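Local coordinates for uncharacterized protein (Staphylococcus aureus subsp. aureus, PDB 3H04) that is of unknown function but belongs to the alpha/beta-hydrolase clan and probably acts as a serine hydrolase of the feruloyl-esterase-like type, at residues S141-I146 with D220-V225; V177-R180 with K184-N187. All coordinates share one frame; numbering follows the deposited sequence.

Interaction 1 (S141-I146 with D220-V225); sequences SYYAKI and DYDVPV
Tyr142 and Tyr221 lay their rings against each other in a face-to-face stack, with centroids 3.7 Å apart and planes inclined by only 16°. CE1 and CD1 of Tyr221 sit over the Tyr142 ring, the closest approach being 3.3 Å from Tyr142 CE2 to Tyr221 CE1. With CG between backbone N and carbonyl carbon (chi1 52°), Tyr221 has its ring laid against the Tyr142 face. The close-packed part of the contact comprises this stack and, beside it, the very short hydrogen bond of 2.5 Å that Tyr143 OH donates to Asp222 OD1. The Tyr143 ring and the carboxylate stand perpendicular, and the same hydroxyl reaches the edge of the Tyr221 ring, 3.8 Å from CE1. The loose side is the hydroxyl end of the exposed Tyr142, whose OH finds Tyr221 CZ and OH only at 3.8 Å. Within the loop, Asp220 OD1 accepts from Asp222 N in an Asx turn, extended by Val223 N into an Asx motif, while OD2 is hydrogen-bonded to His248 ND1, consistent with the acid of a Ser-His-Asp triad. Asp222 is buried and its OD1 also bonds Tyr176 OH; two phenol hydroxyls sharing this oxygen would probably favour the charged carboxylate.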
loop_
_atom_site.group_PDB
_atom_site.type_symbol
_atom_site.label_atom_id
_atom_site.label_comp_id
_atom_site.label_asym_id
_atom_site.label_seq_id
_atom_site.Cartn_x
_atom_site.Cartn_y
_atom_site.Cartn_z
ATOM N N SER A 141 18.790 -7.301 -7.273
ATOM C CA SER A 141 19.299 -8.652 -7.591
ATOM C C SER A 141 18.253 -9.707 -7.862
ATOM O O SER A 141 18.412 -10.544 -8.762
ATOM C CB SER A 141 20.121 -9.186 -6.383
ATOM O OG SER A 141 21.362 -8.569 -6.366
ATOM N N TYR A 142 17.236 -9.731 -7.020
ATOM C CA TYR A 142 16.193 -10.740 -7.111
ATOM C C TYR A 142 15.469 -10.653 -8.448
ATOM O O TYR A 142 15.121 -11.680 -9.009
ATOM C CB TYR A 142 15.242 -10.614 -5.932
ATOM C CG TYR A 142 14.110 -11.590 -5.924
ATOM C CD1 TYR A 142 14.223 -12.839 -5.267
ATOM C CD2 TYR A 142 12.905 -11.273 -6.523
ATOM C CE1 TYR A 142 13.148 -13.771 -5.287
ATOM C CE2 TYR A 142 11.842 -12.169 -6.541
ATOM C CZ TYR A 142 11.983 -13.428 -5.925
ATOM O OH TYR A 142 10.905 -14.257 -5.924
ATOM N N TYR A 143 15.262 -9.442 -8.963
ATOM C CA TYR A 143 14.507 -9.229 -10.218
ATOM C C TYR A 143 15.323 -9.209 -11.500
ATOM O O TYR A 143 14.766 -9.263 -12.591
ATOM C CB TYR A 143 13.716 -7.920 -10.078
ATOM C CG TYR A 143 12.633 -8.012 -9.031
ATOM C CD1 TYR A 143 11.566 -8.894 -9.184
ATOM C CD2 TYR A 143 12.669 -7.243 -7.902
ATOM C CE1 TYR A 143 10.525 -8.947 -8.218
ATOM C CE2 TYR A 143 11.643 -7.298 -6.939
ATOM C CZ TYR A 143 10.602 -8.194 -7.096
ATOM O OH TYR A 143 9.592 -8.252 -6.153
ATOM N N ALA A 144 16.652 -9.092 -11.368
ATOM C CA ALA A 144 17.549 -8.866 -12.511
ATOM C C ALA A 144 17.516 -9.929 -13.636
ATOM O O ALA A 144 17.484 -9.577 -14.836
ATOM C CB ALA A 144 18.989 -8.675 -11.976
ATOM N N LYS A 145 17.484 -11.219 -13.289
ATOM C CA LYS A 145 17.536 -12.283 -14.324
ATOM C C LYS A 145 16.308 -12.224 -15.240
ATOM O O LYS A 145 16.438 -12.221 -16.461
ATOM C CB LYS A 145 17.604 -13.685 -13.721
ATOM C CG LYS A 145 18.889 -14.026 -12.959
ATOM C CD LYS A 145 19.172 -15.536 -13.028
ATOM C CE LYS A 145 20.331 -15.936 -12.120
ATOM N NZ LYS A 145 21.014 -17.226 -12.523
ATOM N N ILE A 146 15.122 -12.176 -14.632
ATOM C CA ILE A 146 13.897 -12.103 -15.401
ATOM C C ILE A 146 13.874 -10.813 -16.187
ATOM O O ILE A 146 13.493 -10.818 -17.385
ATOM C CB ILE A 146 12.620 -12.277 -14.513
ATOM C CG1 ILE A 146 12.560 -13.721 -13.984
ATOM C CG2 ILE A 146 11.342 -12.003 -15.330
ATOM C CD1 ILE A 146 11.144 -14.139 -13.513
ATOM N N ASP A 220 13.250 -10.069 3.407
ATOM C CA ASP A 220 12.474 -9.516 2.265
ATOM C C ASP A 220 13.428 -9.023 1.196
ATOM O O ASP A 220 14.291 -8.198 1.471
ATOM C CB ASP A 220 11.637 -8.361 2.742
ATOM C CG ASP A 220 10.593 -7.927 1.739
ATOM O OD1 ASP A 220 10.824 -8.011 0.515
ATOM O OD2 ASP A 220 9.542 -7.468 2.213
ATOM N N TYR A 221 13.288 -9.607 0.013
ATOM C CA TYR A 221 14.123 -9.317 -1.166
ATOM C C TYR A 221 13.611 -8.122 -2.010
ATOM O O TYR A 221 14.322 -7.649 -2.894
ATOM C CB TYR A 221 14.163 -10.566 -2.088
ATOM C CG TYR A 221 12.765 -11.097 -2.422
ATOM C CD1 TYR A 221 11.966 -10.471 -3.388
ATOM C CD2 TYR A 221 12.228 -12.180 -1.740
ATOM C CE1 TYR A 221 10.723 -10.907 -3.650
ATOM C CE2 TYR A 221 10.956 -12.629 -1.998
ATOM C CZ TYR A 221 10.209 -11.993 -2.967
ATOM O OH TYR A 221 8.934 -12.415 -3.229
ATOM N N ASP A 222 12.403 -7.633 -1.728
ATOM C CA ASP A 222 11.748 -6.587 -2.526
ATOM C C ASP A 222 11.817 -5.193 -1.843
ATOM O O ASP A 222 12.229 -4.186 -2.462
ATOM C CB ASP A 222 10.287 -6.997 -2.760
ATOM C CG ASP A 222 9.511 -5.972 -3.637
ATOM O OD1 ASP A 222 9.374 -6.166 -4.852
ATOM O OD2 ASP A 222 9.027 -4.967 -3.092
ATOM N N VAL A 223 11.464 -5.161 -0.552
ATOM C CA VAL A 223 11.533 -3.984 0.289
ATOM C C VAL A 223 12.411 -4.378 1.484
ATOM O O VAL A 223 12.021 -5.194 2.273
ATOM C CB VAL A 223 10.173 -3.570 0.882
ATOM C CG1 VAL A 223 10.356 -2.373 1.829
ATOM C CG2 VAL A 223 9.199 -3.241 -0.201
ATOM N N PRO A 224 13.591 -3.835 1.583
ATOM C CA PRO A 224 14.425 -4.244 2.703
ATOM C C PRO A 224 13.757 -4.005 4.091
ATOM O O PRO A 224 13.096 -2.994 4.292
ATOM C CB PRO A 224 15.638 -3.323 2.581
ATOM C CG PRO A 224 15.642 -2.845 1.259
ATOM C CD PRO A 224 14.229 -2.791 0.764
ATOM N N VAL A 225 13.960 -4.924 5.038
ATOM C CA VAL A 225 13.413 -4.756 6.394
ATOM C C VAL A 225 13.918 -3.469 7.079
ATOM O O VAL A 225 13.255 -2.906 7.935
ATOM C CB VAL A 225 13.718 -6.024 7.282
ATOM C CG1 VAL A 225 15.216 -6.125 7.592
ATOM C CG2 VAL A 225 12.860 -5.969 8.546
#

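Interaction 2 (V177-R180 with K184-N187); sequences VYAR and KWIN
The backbone oxygen of Ala179 accepts a hydrogen bond from Lys184 N at 2.8 Å. The N-H meets it in the carbonyl plane, with a C=O...N angle of 150°, but is itself bent, at 135°. This bond ties the last turns of helix 173-182 to Lys184, the N-cap residue of the next helix. Thr182 OG1, from the same helix as Ala179, adds a weak second grip on the oxygen. Another polar link lies on the Tyr178 side, where Lys184 NZ donates to Tyr178 OH at 3.1 Å. The lysine chain is extended beyond CG and crosses the tyrosine at a slant, its CD passing 4.2 Å from Tyr178 CE2. On the Trp185 side, apolar carbons meet: Ala179 CB lies at the edge of the indole, 4.1 Å from Trp185 CD1. Over one face of that ring comes Arg180 CD, 3.9 Å from Trp185 CG and placed for a CH-pi contact with the five-membered ring. Bends at chi2 and chi3 fold the arginine chain so that its methylene approaches the indole, while the guanidinium is too distant for more than a weak cation-pi attraction. Among the partners of that group are Tyr176 OH, bonded to NH1, and Pro135 O, bonded to NH2; Trp185 NE1 bonds Gly39 O. The contact thus joins the end of helix 173-182 to the start of helix 185-189, with helix 152-156 against Tyr178, helix 141-147 against Arg180, and Phe136 of helix 134-137 edge-to-face with Trp185.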
loop_
_atom_site.group_PDB
_atom_site.type_symbol
_atom_site.label_atom_id
_atom_site.label_comp_id
_atom_site.label_asym_id
_atom_site.label_seq_id
_atom_site.Cartn_x
_atom_site.Cartn_y
_atom_site.Cartn_z
ATOM N N VAL A 177 8.819 -6.083 -12.476
ATOM C CA VAL A 177 10.023 -6.909 -12.425
ATOM C C VAL A 177 11.125 -6.247 -13.249
ATOM O O VAL A 177 12.302 -6.143 -12.826
ATOM C CB VAL A 177 9.709 -8.344 -12.979
ATOM C CG1 VAL A 177 10.988 -9.076 -13.304
ATOM C CG2 VAL A 177 8.882 -9.222 -11.930
ATOM N N TYR A 178 10.735 -5.773 -14.422
ATOM C CA TYR A 178 11.667 -5.105 -15.313
ATOM C C TYR A 178 12.195 -3.829 -14.645
ATOM O O TYR A 178 13.398 -3.573 -14.641
ATOM C CB TYR A 178 10.964 -4.753 -16.621
ATOM C CG TYR A 178 11.847 -4.001 -17.580
ATOM C CD1 TYR A 178 12.812 -4.656 -18.308
ATOM C CD2 TYR A 178 11.692 -2.636 -17.764
ATOM C CE1 TYR A 178 13.625 -3.949 -19.241
ATOM C CE2 TYR A 178 12.497 -1.938 -18.648
ATOM C CZ TYR A 178 13.453 -2.591 -19.369
ATOM O OH TYR A 178 14.231 -1.867 -20.222
ATOM N N ALA A 179 11.282 -3.027 -14.122
ATOM C CA ALA A 179 11.668 -1.771 -13.484
ATOM C C ALA A 179 12.676 -1.965 -12.324
ATOM O O ALA A 179 13.757 -1.289 -12.279
ATOM C CB ALA A 179 10.400 -1.031 -12.983
ATOM N N ARG A 180 12.339 -2.849 -11.377
ATOM C CA ARG A 180 13.288 -3.172 -10.271
ATOM C C ARG A 180 14.570 -3.834 -10.755
ATOM O O ARG A 180 15.670 -3.541 -10.252
ATOM C CB ARG A 180 12.630 -4.061 -9.230
ATOM C CG ARG A 180 11.441 -3.472 -8.512
ATOM C CD ARG A 180 11.703 -2.109 -7.843
ATOM N NE ARG A 180 12.841 -2.112 -6.912
ATOM C CZ ARG A 180 12.827 -2.646 -5.691
ATOM N NH1 ARG A 180 11.748 -3.260 -5.192
ATOM N NH2 ARG A 180 13.917 -2.597 -4.950
ATOM N N LYS A 184 15.228 1.020 -12.983
ATOM C CA LYS A 184 14.498 2.129 -13.603
ATOM C C LYS A 184 13.183 2.491 -12.889
ATOM O O LYS A 184 12.380 3.238 -13.423
ATOM C CB LYS A 184 14.185 1.787 -15.054
ATOM C CG LYS A 184 15.394 1.755 -15.948
ATOM C CD LYS A 184 15.102 1.031 -17.279
ATOM C CE LYS A 184 16.456 0.674 -17.965
ATOM N NZ LYS A 184 16.368 0.250 -19.387
ATOM N N TRP A 185 12.947 1.936 -11.707
ATOM C CA TRP A 185 11.677 2.150 -10.997
ATOM C C TRP A 185 11.458 3.622 -10.639
ATOM O O TRP A 185 10.369 4.128 -10.801
ATOM C CB TRP A 185 11.612 1.284 -9.731
ATOM C CG TRP A 185 10.279 1.283 -9.039
ATOM C CD1 TRP A 185 9.127 0.713 -9.478
ATOM C CD2 TRP A 185 9.991 1.812 -7.743
ATOM N NE1 TRP A 185 8.111 0.906 -8.580
ATOM C CE2 TRP A 185 8.627 1.543 -7.476
ATOM C CE3 TRP A 185 10.771 2.456 -6.759
ATOM C CZ2 TRP A 185 8.013 1.937 -6.301
ATOM C CZ3 TRP A 185 10.165 2.863 -5.607
ATOM C CH2 TRP A 185 8.797 2.573 -5.357
ATOM N N ILE A 186 12.487 4.298 -10.150
ATOM C CA ILE A 186 12.369 5.745 -9.890
ATOM C C ILE A 186 12.082 6.557 -11.177
ATOM O O ILE A 186 11.344 7.543 -11.170
ATOM C CB ILE A 186 13.632 6.312 -9.224
ATOM C CG1 ILE A 186 13.770 5.788 -7.803
ATOM C CG2 ILE A 186 13.605 7.864 -9.264
ATOM C CD1 ILE A 186 12.836 6.424 -6.796
ATOM N N ASN A 187 12.621 6.105 -12.297
ATOM C CA ASN A 187 12.369 6.770 -13.560
ATOM C C ASN A 187 10.912 6.638 -13.936
ATOM O O ASN A 187 10.299 7.599 -14.411
ATOM C CB ASN A 187 13.236 6.152 -14.664
ATOM C CG ASN A 187 14.706 6.208 -14.345
ATOM O OD1 ASN A 187 15.459 6.929 -14.995
ATOM N ND2 ASN A 187 15.128 5.458 -13.325
#

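How the interactions relate
The centres of the two interactions lie about 12 Å apart, on the same side of the chain's centre. Along the chain interaction 2 lies inside the loop closed by interaction 1, whose halves come from helix 141-147 and from the loop between strand 212-217 and helix 226-232. The helices inserted between strands 121-125 and 212-217 are consistent with the cap found in many alpha/beta hydrolases, and interaction 1 joins it to the loop after strand 212-217, which bears the probable triad acid. Helix 173-182 touches both contacts: Ile146 packs on Val177, and Tyr143 on Val177 and Arg180. Through Arg180 NH1, 2.9 Å from Asp222 O in a probable hydrogen bond, interaction 2 contacts the putative active-site loop.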